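Local coordinates for fructose-1,6-bisphosphatase (Pyrococcus furiosus, PDB 1XI6), which catalyses the magnesium-dependent hydrolysis of fructose 1,6-bisphosphate to fructose 6-phosphate, with weak side activity on inositol 1-phosphate and other phosphate monoesters, at residues 11-21 / 111-121. Numbering follows the deposited sequence.
Sequences LKFWREVAIDI and LAVFKKDKPIY
Trp14, Val113 and Tyr121 stand at the middle of an apolar helix-on-sheet contact, in which the N-terminal helix of this inositol monophosphatase-superfamily fold lies against a β-hairpin of the larger mixed sheet. The axes of helix 11-21 and strand 118-121 approach to 9.4 Å, at 66° to each other, and helix 208-219 packs on the other side of the sheet through Ala112, so the hairpin is a layer between helices. The indole of Trp14 is sandwiched. Phe13 CD1 lies over the centre of one face, while on the opposite face Val113 CG1 makes a CH-π contact 3.8 Å from the centroid of the Trp14 five-membered ring. The Ile120 side chain crosses that of Trp14 at about a right angle, its CD1 4.0 Å from Trp14 NE1. Tyr121, with CG anti to its own N (chi1 -162°), lies across the helix, its side chain crossing that of Arg15 at about a right angle: its CD1 comes 3.5 Å from Trp14 CB, and its OH ends 3.4 Å from Arg15 CA. Leu11 CD2 touches Tyr121 CD2, the ring carbon across from CD1, at 3.9 Å. Ile120 and Tyr121 both face Val113 in a classic β-bulge, which helps explain how two consecutive residues can turn toward the helix. Farther along, Ile21 CD1 and Leu111 CD1 meet tip to tip at 3.8 Å, and Ala18 comes close to the same leucine methyl. Replacing Trp14 by an alanine would probably open a gap between Phe13 and Val113 and deprive Ile120 CD1 of its partner on the helix. No hydrogen bond joins the two segments; instead, Glu134 of the next strand takes both a salt bridge from Arg15 NE and a hydrogen bond with Tyr121 OH. Shape and apolar fit therefore hold the interface, while a shared carboxylate ties its polar margin together and is likely to steady the phenol.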
ATOM      1  N   LEU A  11      17.881   3.297   8.523  1.00 50.00           N
ATOM      2  CA  LEU A  11      16.605   2.580   8.611  1.00 50.00           C
ATOM      3  C   LEU A  11      16.095   2.624  10.049  1.00 50.00           C
ATOM      4  O   LEU A  11      14.929   2.931  10.280  1.00 50.00           O
ATOM      5  CB  LEU A  11      16.751   1.131   8.144  1.00 50.00           C
ATOM      6  CG  LEU A  11      17.301   0.904   6.728  1.00 50.00           C
ATOM      7  CD1 LEU A  11      18.016  -0.460   6.621  1.00 50.00           C
ATOM      8  CD2 LEU A  11      16.209   1.067   5.660  1.00 50.00           C
ATOM      9  N   LYS A  12      16.986   2.336  11.000  1.00 50.00           N
ATOM     10  CA  LYS A  12      16.722   2.443  12.442  1.00 50.00           C
ATOM     11  C   LYS A  12      15.898   3.681  12.794  1.00 50.00           C
ATOM     12  O   LYS A  12      15.019   3.616  13.661  1.00 50.00           O
ATOM     13  CB  LYS A  12      18.044   2.440  13.228  1.00 50.00           C
ATOM     14  CG  LYS A  12      17.908   2.498  14.753  1.00 50.00           C
ATOM     15  N   PHE A  13      16.178   4.794  12.113  1.00 50.00           N
ATOM     16  CA  PHE A  13      15.426   6.027  12.320  1.00 50.00           C
ATOM     17  C   PHE A  13      13.997   5.903  11.793  1.00 50.00           C
ATOM     18  O   PHE A  13      13.049   6.239  12.507  1.00 50.00           O
ATOM     19  CB  PHE A  13      16.141   7.239  11.697  1.00 50.00           C
ATOM     20  CG  PHE A  13      15.355   8.524  11.789  1.00 50.00           C
ATOM     21  CD1 PHE A  13      14.684   9.028  10.669  1.00 50.00           C
ATOM     22  CD2 PHE A  13      15.272   9.222  12.988  1.00 50.00           C
ATOM     23  CE1 PHE A  13      13.944  10.222  10.743  1.00 50.00           C
ATOM     24  CE2 PHE A  13      14.535  10.410  13.079  1.00 50.00           C
ATOM     25  CZ  PHE A  13      13.869  10.913  11.949  1.00 50.00           C
ATOM     26  N   TRP A  14      13.850   5.421  10.559  1.00 50.00           N
ATOM     27  CA  TRP A  14      12.533   5.338   9.925  1.00 50.00           C
ATOM     28  C   TRP A  14      11.646   4.271  10.544  1.00 50.00           C
ATOM     29  O   TRP A  14      10.444   4.491  10.714  1.00 50.00           O
ATOM     30  CB  TRP A  14      12.651   5.154   8.412  1.00 50.00           C
ATOM     31  CG  TRP A  14      13.199   6.369   7.752  1.00 50.00           C
ATOM     32  CD1 TRP A  14      14.426   6.501   7.166  1.00 50.00           C
ATOM     33  CD2 TRP A  14      12.557   7.648   7.638  1.00 50.00           C
ATOM     34  NE1 TRP A  14      14.583   7.779   6.682  1.00 50.00           N
ATOM     35  CE2 TRP A  14      13.455   8.505   6.961  1.00 50.00           C
ATOM     36  CE3 TRP A  14      11.306   8.151   8.039  1.00 50.00           C
ATOM     37  CZ2 TRP A  14      13.147   9.844   6.673  1.00 50.00           C
ATOM     38  CZ3 TRP A  14      10.995   9.488   7.755  1.00 50.00           C
ATOM     39  CH2 TRP A  14      11.916  10.317   7.077  1.00 50.00           C
ATOM     40  N   ARG A  15      12.241   3.130  10.891  1.00 50.00           N
ATOM     41  CA  ARG A  15      11.535   2.092  11.628  1.00 50.00           C
ATOM     42  C   ARG A  15      10.897   2.702  12.887  1.00 50.00           C
ATOM     43  O   ARG A  15       9.709   2.507  13.124  1.00 50.00           O
ATOM     44  CB  ARG A  15      12.465   0.921  11.964  1.00 50.00           C
ATOM     45  CG  ARG A  15      11.753  -0.314  12.506  1.00 50.00           C
ATOM     46  CD  ARG A  15      12.690  -1.507  12.741  1.00 50.00           C
ATOM     47  NE  ARG A  15      13.153  -2.105  11.484  1.00 50.00           N
ATOM     48  CZ  ARG A  15      14.379  -1.972  10.971  1.00 50.00           C
ATOM     49  NH1 ARG A  15      15.320  -1.263  11.595  1.00 50.00           N
ATOM     50  NH2 ARG A  15      14.670  -2.558   9.818  1.00 50.00           N
ATOM     51  N   GLU A  16      11.679   3.469  13.652  1.00 50.00           N
ATOM     52  CA  GLU A  16      11.224   4.047  14.919  1.00 50.00           C
ATOM     53  C   GLU A  16      10.031   4.992  14.734  1.00 50.00           C
ATOM     54  O   GLU A  16       9.098   4.998  15.552  1.00 50.00           O
ATOM     55  CB  GLU A  16      12.380   4.750  15.648  1.00 50.00           C
ATOM     56  N   VAL A  17      10.066   5.769  13.654  1.00 50.00           N
ATOM     57  CA  VAL A  17       9.001   6.719  13.316  1.00 50.00           C
ATOM     58  C   VAL A  17       7.706   5.967  12.975  1.00 50.00           C
ATOM     59  O   VAL A  17       6.612   6.346  13.431  1.00 50.00           O
ATOM     60  CB  VAL A  17       9.456   7.693  12.173  1.00 50.00           C
ATOM     61  CG1 VAL A  17       8.281   8.298  11.414  1.00 50.00           C
ATOM     62  CG2 VAL A  17      10.333   8.797  12.745  1.00 50.00           C
ATOM     63  N   ALA A  18       7.852   4.902  12.185  1.00 50.00           N
ATOM     64  CA  ALA A  18       6.741   4.025  11.815  1.00 50.00           C
ATOM     65  C   ALA A  18       6.073   3.392  13.046  1.00 50.00           C
ATOM     66  O   ALA A  18       4.853   3.444  13.182  1.00 50.00           O
ATOM     67  CB  ALA A  18       7.212   2.960  10.835  1.00 50.00           C
ATOM     68  N   ILE A  19       6.876   2.821  13.942  1.00 50.00           N
ATOM     69  CA  ILE A  19       6.379   2.219  15.185  1.00 50.00           C
ATOM     70  C   ILE A  19       5.603   3.234  16.030  1.00 50.00           C
ATOM     71  O   ILE A  19       4.601   2.888  16.657  1.00 50.00           O
ATOM     72  CB  ILE A  19       7.535   1.566  15.991  1.00 50.00           C
ATOM     73  CG1 ILE A  19       7.965   0.258  15.321  1.00 50.00           C
ATOM     74  CG2 ILE A  19       7.142   1.313  17.446  1.00 50.00           C
ATOM     75  CD1 ILE A  19       9.249  -0.336  15.873  1.00 50.00           C
ATOM     76  N   ASP A  20       6.076   4.480  16.026  1.00 50.00           N
ATOM     77  CA  ASP A  20       5.428   5.587  16.718  1.00 50.00           C
ATOM     78  C   ASP A  20       4.063   5.906  16.124  1.00 50.00           C
ATOM     79  O   ASP A  20       3.098   6.161  16.854  1.00 50.00           O
ATOM     80  CB  ASP A  20       6.315   6.831  16.654  1.00 50.00           C
ATOM     81  CG  ASP A  20       7.477   6.777  17.631  1.00 50.00           C
ATOM     82  OD1 ASP A  20       8.476   7.498  17.396  1.00 50.00           O
ATOM     83  OD2 ASP A  20       7.393   6.027  18.633  1.00 50.00           O
ATOM     84  N   ILE A  21       3.998   5.893  14.796  1.00 50.00           N
ATOM     85  CA  ILE A  21       2.757   6.119  14.068  1.00 50.00           C
ATOM     86  C   ILE A  21       1.763   4.980  14.300  1.00 50.00           C
ATOM     87  O   ILE A  21       0.589   5.238  14.565  1.00 50.00           O
ATOM     88  CB  ILE A  21       3.034   6.353  12.562  1.00 50.00           C
ATOM     89  CG1 ILE A  21       3.657   7.740  12.374  1.00 50.00           C
ATOM     90  CG2 ILE A  21       1.759   6.170  11.715  1.00 50.00           C
ATOM     91  CD1 ILE A  21       4.427   7.905  11.087  1.00 50.00           C
ATOM     92  N   LEU A 111       3.587   3.702   4.675  1.00 50.00           N
ATOM     93  CA  LEU A 111       4.583   4.741   4.474  1.00 50.00           C
ATOM     94  C   LEU A 111       5.622   4.252   3.504  1.00 50.00           C
ATOM     95  O   LEU A 111       6.151   3.167   3.674  1.00 50.00           O
ATOM     96  CB  LEU A 111       5.291   5.093   5.788  1.00 50.00           C
ATOM     97  CG  LEU A 111       4.492   5.620   6.979  1.00 50.00           C
ATOM     98  CD1 LEU A 111       5.386   5.700   8.175  1.00 50.00           C
ATOM     99  CD2 LEU A 111       3.876   6.985   6.681  1.00 50.00           C
ATOM    100  N   ALA A 112       5.910   5.056   2.490  1.00 50.00           N
ATOM    101  CA  ALA A 112       7.026   4.796   1.576  1.00 50.00           C
ATOM    102  C   ALA A 112       8.017   5.961   1.632  1.00 50.00           C
ATOM    103  O   ALA A 112       7.638   7.111   1.441  1.00 50.00           O
ATOM    104  CB  ALA A 112       6.520   4.557   0.153  1.00 50.00           C
ATOM    105  N   VAL A 113       9.279   5.648   1.911  1.00 50.00           N
ATOM    106  CA  VAL A 113      10.324   6.654   2.158  1.00 50.00           C
ATOM    107  C   VAL A 113      11.379   6.624   1.060  1.00 50.00           C
ATOM    108  O   VAL A 113      12.057   5.608   0.846  1.00 50.00           O
ATOM    109  CB  VAL A 113      11.013   6.436   3.535  1.00 50.00           C
ATOM    110  CG1 VAL A 113      12.220   7.356   3.708  1.00 50.00           C
ATOM    111  CG2 VAL A 113      10.021   6.643   4.668  1.00 50.00           C
ATOM    112  N   PHE A 114      11.512   7.749   0.370  1.00 50.00           N
ATOM    113  CA  PHE A 114      12.493   7.884  -0.701  1.00 50.00           C
ATOM    114  C   PHE A 114      13.630   8.806  -0.292  1.00 50.00           C
ATOM    115  O   PHE A 114      13.413   9.829   0.367  1.00 50.00           O
ATOM    116  CB  PHE A 114      11.832   8.412  -1.970  1.00 50.00           C
ATOM    117  CG  PHE A 114      10.800   7.492  -2.549  1.00 50.00           C
ATOM    118  CD1 PHE A 114       9.507   7.440  -2.020  1.00 50.00           C
ATOM    119  CD2 PHE A 114      11.108   6.686  -3.638  1.00 50.00           C
ATOM    120  CE1 PHE A 114       8.540   6.586  -2.564  1.00 50.00           C
ATOM    121  CE2 PHE A 114      10.149   5.830  -4.187  1.00 50.00           C
ATOM    122  CZ  PHE A 114       8.865   5.781  -3.646  1.00 50.00           C
ATOM    123  N   LYS A 115      14.841   8.413  -0.673  1.00 50.00           N
ATOM    124  CA  LYS A 115      16.003   9.289  -0.634  1.00 50.00           C
ATOM    125  C   LYS A 115      16.242   9.723  -2.070  1.00 50.00           C
ATOM    126  O   LYS A 115      16.760   8.951  -2.886  1.00 50.00           O
ATOM    127  CB  LYS A 115      17.221   8.555  -0.080  1.00 50.00           C
ATOM    128  CG  LYS A 115      18.428   9.440   0.100  1.00 50.00           C
ATOM    129  CD  LYS A 115      19.608   8.666   0.635  1.00 50.00           C
ATOM    130  CE  LYS A 115      20.480   9.558   1.494  1.00 50.00           C
ATOM    131  NZ  LYS A 115      21.919   9.203   1.369  1.00 50.00           N
ATOM    132  N   LYS A 116      15.846  10.956  -2.373  1.00 50.00           N
ATOM    133  CA  LYS A 116      15.843  11.476  -3.746  1.00 50.00           C
ATOM    134  C   LYS A 116      14.834  10.686  -4.590  1.00 50.00           C
ATOM    135  O   LYS A 116      13.625  10.824  -4.377  1.00 50.00           O
ATOM    136  CB  LYS A 116      17.262  11.519  -4.362  1.00 50.00           C
ATOM    137  CG  LYS A 116      18.189  12.578  -3.728  1.00 50.00           C
ATOM    138  CD  LYS A 116      19.626  12.528  -4.257  1.00 50.00           C
ATOM    139  CE  LYS A 116      20.549  11.676  -3.367  1.00 50.00           C
ATOM    140  NZ  LYS A 116      21.931  11.519  -3.936  1.00 50.00           N
ATOM    141  N   ASP A 117      15.303   9.855  -5.517  1.00 50.00           N
ATOM    142  CA  ASP A 117      14.381   9.103  -6.386  1.00 50.00           C
ATOM    143  C   ASP A 117      14.400   7.581  -6.162  1.00 50.00           C
ATOM    144  O   ASP A 117      13.577   6.851  -6.718  1.00 50.00           O
ATOM    145  CB  ASP A 117      14.606   9.464  -7.871  1.00 50.00           C
ATOM    146  CG  ASP A 117      13.636  10.551  -8.375  1.00 50.00           C
ATOM    147  OD1 ASP A 117      13.179  11.401  -7.572  1.00 50.00           O
ATOM    148  OD2 ASP A 117      13.321  10.563  -9.590  1.00 50.00           O
ATOM    149  N   LYS A 118      15.336   7.107  -5.347  1.00 50.00           N
ATOM    150  CA  LYS A 118      15.371   5.700  -4.973  1.00 50.00           C
ATOM    151  C   LYS A 118      14.559   5.497  -3.691  1.00 50.00           C
ATOM    152  O   LYS A 118      14.732   6.261  -2.731  1.00 50.00           O
ATOM    153  CB  LYS A 118      16.814   5.210  -4.789  1.00 50.00           C
ATOM    154  N   PRO A 119      13.648   4.494  -3.681  1.00 50.00           N
ATOM    155  CA  PRO A 119      13.009   4.025  -2.448  1.00 50.00           C
ATOM    156  C   PRO A 119      14.024   3.389  -1.510  1.00 50.00           C
ATOM    157  O   PRO A 119      14.891   2.650  -1.966  1.00 50.00           O
ATOM    158  CB  PRO A 119      12.024   2.967  -2.950  1.00 50.00           C
ATOM    159  CG  PRO A 119      12.567   2.522  -4.251  1.00 50.00           C
ATOM    160  CD  PRO A 119      13.148   3.756  -4.855  1.00 50.00           C
ATOM    161  N   ILE A 120      13.928   3.687  -0.217  1.00 50.00           N
ATOM    162  CA  ILE A 120      14.847   3.103   0.774  1.00 50.00           C
ATOM    163  C   ILE A 120      14.140   2.330   1.891  1.00 50.00           C
ATOM    164  O   ILE A 120      14.770   1.530   2.580  1.00 50.00           O
ATOM    165  CB  ILE A 120      15.821   4.153   1.405  1.00 50.00           C
ATOM    166  CG1 ILE A 120      15.064   5.259   2.159  1.00 50.00           C
ATOM    167  CG2 ILE A 120      16.757   4.733   0.338  1.00 50.00           C
ATOM    168  CD1 ILE A 120      15.806   5.770   3.391  1.00 50.00           C
ATOM    169  N   TYR A 121      12.839   2.577   2.061  1.00 50.00           N
ATOM    170  CA  TYR A 121      12.047   1.992   3.143  1.00 50.00           C
ATOM    171  C   TYR A 121      10.565   2.129   2.859  1.00 50.00           C
ATOM    172  O   TYR A 121      10.091   3.192   2.438  1.00 50.00           O
ATOM    173  CB  TYR A 121      12.360   2.681   4.472  1.00 50.00           C
ATOM    174  CG  TYR A 121      11.946   1.915   5.705  1.00 50.00           C
ATOM    175  CD1 TYR A 121      11.190   2.523   6.696  1.00 50.00           C
ATOM    176  CD2 TYR A 121      12.323   0.584   5.889  1.00 50.00           C
ATOM    177  CE1 TYR A 121      10.816   1.837   7.842  1.00 50.00           C
ATOM    178  CE2 TYR A 121      11.949  -0.118   7.034  1.00 50.00           C
ATOM    179  CZ  TYR A 121      11.196   0.517   8.002  1.00 50.00           C
ATOM    180  OH  TYR A 121      10.827  -0.169   9.129  1.00 50.00           O
TER